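Local coordinates for protein putative HAD-hydrolase YfnB (Bacillus subtilis, PDB 3ED5) that is a putative HAD-superfamily hydrolase of the YjjG family, its physiological substrate unestablished, and probably acts as a 5'-nucleotidase, at residues Asn71-Ala76 with Lys93-Leu98. Residues are numbered along the deposited sequence; the frame is centred on the assembly and turned at random.
With FMT (formic acid), chain B; FMT (formic acid), chain F.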
ATOM      1  N   ASN A  71       1.044   0.924  17.147  1.00 32.12           N
ATOM      2  CA  ASN A  71       1.353   1.391  18.521  1.00 34.10           C
ATOM      3  C   ASN A  71       2.301   0.493  19.284  1.00 34.03           C
ATOM      4  O   ASN A  71       2.717   0.832  20.414  1.00 33.38           O
ATOM      5  CB  ASN A  71       0.078   1.690  19.304  1.00 34.30           C
ATOM      6  CG  ASN A  71      -0.654   2.871  18.731  1.00 37.27           C
ATOM      7  OD1 ASN A  71      -0.025   3.839  18.317  1.00 39.89           O
ATOM      8  ND2 ASN A  71      -1.981   2.807  18.693  1.00 40.03           N
ATOM      9  N   THR A  72       2.643  -0.654  18.704  1.00 33.14           N
ATOM     10  CA  THR A  72       3.663  -1.470  19.375  1.00 34.09           C
ATOM     11  C   THR A  72       4.987  -1.619  18.638  1.00 33.07           C
ATOM     12  O   THR A  72       5.987  -2.007  19.264  1.00 32.79           O
ATOM     13  CB  THR A  72       3.149  -2.861  19.793  1.00 34.69           C
ATOM     14  OG1 THR A  72       2.714  -3.572  18.643  1.00 35.43           O
ATOM     15  CG2 THR A  72       1.967  -2.751  20.767  1.00 36.93           C
ATOM     16  N   ARG A  73       5.029  -1.343  17.340  1.00 31.77           N
ATOM     17  CA  ARG A  73       6.238  -1.644  16.557  1.00 30.87           C
ATOM     18  C   ARG A  73       7.465  -0.904  17.122  1.00 30.89           C
ATOM     19  O   ARG A  73       8.547  -1.505  17.257  1.00 30.66           O
ATOM     20  CB  ARG A  73       6.048  -1.342  15.062  1.00 29.60           C
ATOM     21  CG  ARG A  73       5.654   0.118  14.777  1.00 30.62           C
ATOM     22  CD  ARG A  73       5.117   0.224  13.318  1.00 30.55           C
ATOM     23  NE  ARG A  73       4.550   1.533  13.020  1.00 31.36           N
ATOM     24  CZ  ARG A  73       4.084   1.856  11.810  1.00 31.61           C
ATOM     25  NH1 ARG A  73       4.210   0.978  10.804  1.00 31.55           N
ATOM     26  NH2 ARG A  73       3.568   3.056  11.593  1.00 31.00           N
ATOM     27  N   PHE A  74       7.309   0.368  17.479  1.00 30.84           N
ATOM     28  CA  PHE A  74       8.505   1.120  17.972  1.00 31.18           C
ATOM     29  C   PHE A  74       8.897   0.772  19.388  1.00 31.60           C
ATOM     30  O   PHE A  74      10.079   0.839  19.736  1.00 30.40           O
ATOM     31  CB  PHE A  74       8.335   2.637  17.823  1.00 31.47           C
ATOM     32  CG  PHE A  74       8.222   3.054  16.400  1.00 33.61           C
ATOM     33  CD1 PHE A  74       9.321   2.962  15.553  1.00 33.71           C
ATOM     34  CD2 PHE A  74       6.994   3.478  15.876  1.00 32.45           C
ATOM     35  CE1 PHE A  74       9.178   3.312  14.168  1.00 34.08           C
ATOM     36  CE2 PHE A  74       6.862   3.821  14.535  1.00 35.09           C
ATOM     37  CZ  PHE A  74       7.941   3.726  13.687  1.00 34.54           C
ATOM     38  N   SER A  75       7.933   0.398  20.219  1.00 32.94           N
ATOM     39  CA  SER A  75       8.293  -0.091  21.546  1.00 34.47           C
ATOM     40  C   SER A  75       8.915  -1.489  21.464  1.00 33.96           C
ATOM     41  O   SER A  75       9.887  -1.753  22.186  1.00 34.90           O
ATOM     42  CB  SER A  75       7.130  -0.042  22.535  1.00 35.41           C
ATOM     43  OG  SER A  75       5.943  -0.458  21.902  1.00 39.00           O
ATOM     44  N   ALA A  76       8.396  -2.354  20.584  1.00 33.85           N
ATOM     45  CA  ALA A  76       9.034  -3.688  20.382  1.00 32.51           C
ATOM     46  C   ALA A  76      10.489  -3.535  19.944  1.00 30.37           C
ATOM     47  O   ALA A  76      11.380  -4.231  20.454  1.00 31.36           O
ATOM     48  CB  ALA A  76       8.263  -4.513  19.350  1.00 32.69           C
ATOM     49  N   LYS A  93       4.650  10.443  16.720  1.00 31.89           N
ATOM     50  CA  LYS A  93       5.725  11.275  16.136  1.00 32.14           C
ATOM     51  C   LYS A  93       6.118  10.802  14.732  1.00 31.74           C
ATOM     52  O   LYS A  93       6.260  11.595  13.796  1.00 32.26           O
ATOM     53  CB  LYS A  93       6.969  11.299  17.059  1.00 33.45           C
ATOM     54  CG  LYS A  93       6.737  12.049  18.350  1.00 34.31           C
ATOM     55  CD  LYS A  93       7.892  11.794  19.323  1.00 41.30           C
ATOM     56  CE  LYS A  93       7.752  12.608  20.591  1.00 42.94           C
ATOM     57  NZ  LYS A  93       8.782  13.681  20.679  1.00 46.30           N
ATOM     58  N   TYR A  94       6.288   9.495  14.592  1.00 30.88           N
ATOM     59  CA  TYR A  94       6.600   8.875  13.330  1.00 31.34           C
ATOM     60  C   TYR A  94       5.528   9.208  12.293  1.00 31.11           C
ATOM     61  O   TYR A  94       5.834   9.555  11.122  1.00 31.59           O
ATOM     62  CB  TYR A  94       6.582   7.365  13.528  1.00 32.04           C
ATOM     63  CG  TYR A  94       6.865   6.605  12.269  1.00 33.48           C
ATOM     64  CD1 TYR A  94       8.122   6.659  11.704  1.00 35.67           C
ATOM     65  CD2 TYR A  94       5.878   5.824  11.643  1.00 33.34           C
ATOM     66  CE1 TYR A  94       8.443   5.947  10.575  1.00 32.96           C
ATOM     67  CE2 TYR A  94       6.203   5.068  10.474  1.00 34.19           C
ATOM     68  CZ  TYR A  94       7.504   5.171   9.958  1.00 35.24           C
ATOM     69  OH  TYR A  94       7.955   4.508   8.843  1.00 41.20           O
ATOM     70  N   ARG A  95       4.289   9.106  12.741  1.00 31.33           N
ATOM     71  CA  ARG A  95       3.115   9.286  11.852  1.00 31.57           C
ATOM     72  C   ARG A  95       3.123  10.681  11.193  1.00 32.67           C
ATOM     73  O   ARG A  95       2.808  10.840   9.993  1.00 32.97           O
ATOM     74  CB  ARG A  95       1.820   9.095  12.689  1.00 31.73           C
ATOM     75  CG  ARG A  95       0.494   9.357  11.943  1.00 33.96           C
ATOM     76  CD  ARG A  95       0.268   8.364  10.831  1.00 32.32           C
ATOM     77  NE  ARG A  95       0.514   6.940  11.193  1.00 33.96           N
ATOM     78  CZ  ARG A  95       0.515   5.941  10.319  1.00 33.75           C
ATOM     79  NH1 ARG A  95       0.219   6.176   9.035  1.00 34.39           N
ATOM     80  NH2 ARG A  95       0.771   4.690  10.707  1.00 30.51           N
ATOM     81  N   ARG A  96       3.424  11.699  11.992  1.00 33.50           N
ATOM     82  CA  ARG A  96       3.486  13.062  11.487  1.00 34.22           C
ATOM     83  C   ARG A  96       4.535  13.191  10.373  1.00 34.00           C
ATOM     84  O   ARG A  96       4.254  13.784   9.316  1.00 33.64           O
ATOM     85  CB  ARG A  96       3.713  14.065  12.609  1.00 34.20           C
ATOM     86  CG  ARG A  96       3.478  15.487  12.159  1.00 37.80           C
ATOM     87  CD  ARG A  96       4.730  16.097  11.568  1.00 42.73           C
ATOM     88  NE  ARG A  96       5.660  16.478  12.627  1.00 45.85           N
ATOM     89  CZ  ARG A  96       6.706  17.278  12.457  1.00 46.31           C
ATOM     90  NH1 ARG A  96       6.982  17.780  11.248  1.00 41.55           N
ATOM     91  NH2 ARG A  96       7.477  17.568  13.500  1.00 43.58           N
ATOM     92  N   PHE A  97       5.721  12.619  10.598  1.00 33.34           N
ATOM     93  CA  PHE A  97       6.778  12.648   9.577  1.00 33.44           C
ATOM     94  C   PHE A  97       6.436  11.817   8.347  1.00 33.24           C
ATOM     95  O   PHE A  97       6.710  12.238   7.225  1.00 34.10           O
ATOM     96  CB  PHE A  97       8.098  12.134  10.127  1.00 32.81           C
ATOM     97  CG  PHE A  97       8.661  12.965  11.253  1.00 33.02           C
ATOM     98  CD1 PHE A  97       8.757  14.357  11.139  1.00 35.46           C
ATOM     99  CD2 PHE A  97       9.117  12.341  12.414  1.00 34.67           C
ATOM    100  CE1 PHE A  97       9.311  15.140  12.185  1.00 36.86           C
ATOM    101  CE2 PHE A  97       9.676  13.112  13.467  1.00 37.19           C
ATOM    102  CZ  PHE A  97       9.765  14.509  13.351  1.00 34.85           C
ATOM    103  N   LEU A  98       5.831  10.652   8.552  1.00 33.33           N
ATOM    104  CA  LEU A  98       5.412   9.821   7.437  1.00 32.83           C
ATOM    105  C   LEU A  98       4.404  10.585   6.587  1.00 32.92           C
ATOM    106  O   LEU A  98       4.424  10.475   5.347  1.00 32.98           O
ATOM    107  CB  LEU A  98       4.749   8.535   7.956  1.00 32.84           C
ATOM    108  CG  LEU A  98       4.510   7.420   6.941  1.00 35.82           C
ATOM    109  CD1 LEU A  98       5.889   6.826   6.486  1.00 35.38           C
ATOM    110  CD2 LEU A  98       3.650   6.331   7.564  1.00 35.40           C
TER
HETATM  111  C   FMT B 236       2.309   2.699   7.960  1.00 30.45           C
HETATM  112  O1  FMT B 236       3.398   2.607   8.499  1.00 32.05           O
HETATM  113  O2  FMT B 236       1.281   2.944   8.566  1.00 29.66           O
HETATM  114  C   FMT F 240      -3.171  -0.374  20.573  1.00 51.85           C
HETATM  115  O1  FMT F 240      -3.364   0.837  20.491  1.00 51.60           O
HETATM  116  O2  FMT F 240      -4.045  -1.223  20.380  1.00 51.87           O
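The first torsion of Y94 (chi1 179°) turns its phenol ring away from the backbone N and toward F74 on the facing helix, while R73 sets its CG between the backbone N and the carbonyl carbon, over one face of the F74 ring near its rim, and then runs extended to NE, carrying the guanidinium to Y94. F74 drives its tip into the tyrosine: CZ sits over the centre of one face, 3.4 Å from Y94 CG, with the two planes inclined at 57°. The ring of Y48, from helix 42-60, lies almost parallel to that of F74, and L29 and A28 of helix 21-35 pack against Y94. R73 brings its guanidinium up to the same tyrosine, NH2 lying 3.5 Å from Y94 CE2, the two planes nearly perpendicular. Beyond the ring R73 meets R95, whose chain bends twice on its way, and their NH2 atoms come within 3.4 Å. E91, one turn back on helix 87-98, forms salt bridges to both NH2 groups, and a formate, probably from the crystallisation liquor, bridges the two guanidinium edges; together they probably offset the like charges. Formate O1 takes bonds from R73 NH1, at 2.9 Å, and from NH2, while O2 accepts a straighter one from R95 NH2 at 2.8 Å. An alanine in place of Y94 would probably leave the tip of F74 without the face it presses on and open a gap beside the R73 guanidinium. Helices 66-80 and 87-98, their local axes 11.9 Å apart and crossing at 111°, thus join through an aromatic core bordered by an arginine-lined anion site, within the helical cap inserted after the first strand of the Rossmann-like core, as in C1-capped HAD hydrolases.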